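Side-chain contact in uncharacterized protein MJ1062 (Methanocaldococcus jannaschii, PDB 3EO4), which is of unknown function but carries a GNAT-type domain that probably transfers acyl groups, joined in the full-length protein to a glycosyltransferase-family region: residues 29-34 against 41-46. Sequence-based numbering, arbitrary orientation.
Sequences AWRSNP and YIQKEP
Q43 reaches across to the C-terminal end of helix 24-31 and donates from NE2 to the backbone O of R31. The contact lies in the C-terminal GNAT-family domain of the protein, where the loop between helices 34-37 and 49-58 folds back on helix 24-31. The bond from Q43 NE2 to R31 O is 2.8 Å long. It is moderately bent, 145° at the hydrogen. Q43 NE2 also donates to E45 O at 3.0 Å, along a straighter line. Two carbonyls, one from each segment, therefore grip one amide nitrogen, which probably limits rotation of the amide. CG of Q43 stands anti to the backbone N (chi1 -166°), and the chain runs on extended, which carries the amide to the helix end. Replacing Q43 with an alanine would probably leave R31 O and E45 O without this shared donor and weaken the tie between loop and helix. The R31 and Q43 side chains cross at about a right angle, with guanidinium and amide planes 25° apart. R31 NH2 lies 3.5 Å from Q43 OE1, which approaches the guanidinium obliquely. Beside this polar pair, CB of S32 packs on CB of P46 at 3.8 Å. The hydroxyl of S32 bonds to M28 O and L47 N, which ties both the helix and the loop to one side chain. Farther out, R31 NH1 pairs with the sulfonate of a bound MES, probably from the crystallisation liquor. The second subunit lies close by: N33 ND2 of that subunit donates to S32 O, and N33 ND2 of this chain donates in return to S32 O of the second subunit.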
loop_
_atom_site.group_PDB
_atom_site.type_symbol
_atom_site.label_atom_id
_atom_site.label_comp_id
_atom_site.label_asym_id
_atom_site.label_seq_id
_atom_site.Cartn_x
_atom_site.Cartn_y
_atom_site.Cartn_z
ATOM N N ALA A 29 -4.103 -0.513 -0.557
ATOM C CA ALA A 29 -3.117 -0.324 0.503
ATOM C C ALA A 29 -2.812 1.159 0.792
ATOM O O ALA A 29 -2.672 1.570 1.955
ATOM C CB ALA A 29 -1.846 -1.088 0.202
ATOM N N TRP A 30 -2.747 1.956 -0.261
ATOM C CA TRP A 30 -2.636 3.395 -0.099
ATOM C C TRP A 30 -3.873 4.013 0.579
ATOM O O TRP A 30 -3.744 4.806 1.497
ATOM C CB TRP A 30 -2.447 4.040 -1.452
ATOM C CG TRP A 30 -1.120 3.775 -2.080
ATOM C CD1 TRP A 30 0.094 3.566 -1.444
ATOM C CD2 TRP A 30 -0.861 3.729 -3.485
ATOM N NE1 TRP A 30 1.095 3.395 -2.392
ATOM C CE2 TRP A 30 0.531 3.492 -3.650
ATOM C CE3 TRP A 30 -1.670 3.887 -4.624
ATOM C CZ2 TRP A 30 1.128 3.396 -4.919
ATOM C CZ3 TRP A 30 -1.082 3.776 -5.879
ATOM C CH2 TRP A 30 0.324 3.548 -6.013
ATOM N N ARG A 31 -5.062 3.653 0.129
ATOM C CA ARG A 31 -6.293 4.227 0.699
ATOM C C ARG A 31 -6.643 3.762 2.107
ATOM O O ARG A 31 -7.584 4.298 2.723
ATOM C CB ARG A 31 -7.489 3.938 -0.229
ATOM C CG ARG A 31 -7.295 4.529 -1.620
ATOM C CD ARG A 31 -8.602 4.503 -2.410
ATOM N NE ARG A 31 -9.295 5.795 -2.340
ATOM C CZ ARG A 31 -10.216 6.126 -1.438
ATOM N NH1 ARG A 31 -10.756 7.341 -1.486
ATOM N NH2 ARG A 31 -10.599 5.256 -0.495
ATOM N N SER A 32 -5.964 2.719 2.575
ATOM C CA SER A 32 -6.205 2.157 3.897
ATOM C C SER A 32 -5.182 2.696 4.870
ATOM O O SER A 32 -5.152 2.302 6.012
ATOM C CB SER A 32 -6.179 0.626 3.867
ATOM O OG SER A 32 -7.133 0.115 2.931
ATOM N N ASN A 33 -4.337 3.610 4.412
ATOM C CA ASN A 33 -3.387 4.242 5.291
ATOM C C ASN A 33 -4.021 5.477 5.951
ATOM O O ASN A 33 -4.375 6.419 5.250
ATOM C CB ASN A 33 -2.136 4.608 4.492
ATOM C CG ASN A 33 -0.959 4.913 5.377
ATOM O OD1 ASN A 33 -1.089 5.582 6.380
ATOM N ND2 ASN A 33 0.210 4.443 4.987
ATOM N N PRO A 34 -4.188 5.457 7.299
ATOM C CA PRO A 34 -4.773 6.547 8.082
ATOM C C PRO A 34 -4.128 7.901 7.841
ATOM O O PRO A 34 -4.780 8.928 8.056
ATOM C CB PRO A 34 -4.513 6.121 9.538
ATOM C CG PRO A 34 -4.349 4.663 9.476
ATOM C CD PRO A 34 -3.727 4.356 8.169
ATOM N N TYR A 41 -13.408 12.227 2.886
ATOM C CA TYR A 41 -14.708 12.461 3.509
ATOM C C TYR A 41 -15.151 11.243 4.356
ATOM O O TYR A 41 -15.239 10.116 3.858
ATOM C CB TYR A 41 -15.762 12.868 2.454
ATOM C CG TYR A 41 -17.117 13.209 3.048
ATOM C CD1 TYR A 41 -17.277 14.330 3.862
ATOM C CD2 TYR A 41 -18.218 12.406 2.817
ATOM C CE1 TYR A 41 -18.488 14.636 4.427
ATOM C CE2 TYR A 41 -19.465 12.721 3.369
ATOM C CZ TYR A 41 -19.579 13.836 4.175
ATOM O OH TYR A 41 -20.773 14.165 4.754
ATOM N N ILE A 42 -15.345 11.498 5.650
ATOM C CA ILE A 42 -15.784 10.526 6.676
ATOM C C ILE A 42 -15.086 9.143 6.839
ATOM O O ILE A 42 -15.506 8.363 7.700
ATOM C CB ILE A 42 -17.324 10.302 6.668
ATOM C CG1 ILE A 42 -17.711 9.160 5.702
ATOM C CG2 ILE A 42 -18.069 11.630 6.509
ATOM C CD1 ILE A 42 -18.401 9.567 4.481
ATOM N N GLN A 43 -14.052 8.825 6.055
ATOM C CA GLN A 43 -13.379 7.530 6.254
ATOM C C GLN A 43 -12.677 7.569 7.615
ATOM O O GLN A 43 -11.944 8.520 7.914
ATOM C CB GLN A 43 -12.394 7.204 5.128
ATOM C CG GLN A 43 -11.919 5.746 5.096
ATOM C CD GLN A 43 -10.998 5.433 3.896
ATOM O OE1 GLN A 43 -11.105 6.055 2.850
ATOM N NE2 GLN A 43 -10.085 4.481 4.061
ATOM N N LYS A 44 -12.910 6.543 8.428
ATOM C CA LYS A 44 -12.312 6.446 9.758
ATOM C C LYS A 44 -11.640 5.103 9.962
ATOM O O LYS A 44 -11.231 4.799 11.084
ATOM C CB LYS A 44 -13.375 6.614 10.852
ATOM C CG LYS A 44 -14.326 7.769 10.626
ATOM C CD LYS A 44 -14.307 8.756 11.779
ATOM C CE LYS A 44 -13.450 9.966 11.436
ATOM N NZ LYS A 44 -13.320 10.876 12.615
ATOM N N GLU A 45 -11.556 4.301 8.898
ATOM C CA GLU A 45 -11.096 2.908 9.001
ATOM C C GLU A 45 -10.418 2.486 7.710
ATOM O O GLU A 45 -10.687 3.067 6.664
ATOM C CB GLU A 45 -12.267 1.943 9.265
ATOM C CG GLU A 45 -13.002 2.079 10.618
ATOM C CD GLU A 45 -12.116 1.834 11.853
ATOM O OE1 GLU A 45 -10.980 1.321 11.698
ATOM O OE2 GLU A 45 -12.560 2.150 12.983
ATOM N N PRO A 46 -9.527 1.472 7.773
ATOM C CA PRO A 46 -9.007 0.911 6.526
ATOM C C PRO A 46 -10.152 0.326 5.697
ATOM O O PRO A 46 -11.223 0.041 6.233
ATOM C CB PRO A 46 -8.084 -0.216 7.010
ATOM C CG PRO A 46 -7.749 0.140 8.381
ATOM C CD PRO A 46 -8.970 0.776 8.946
#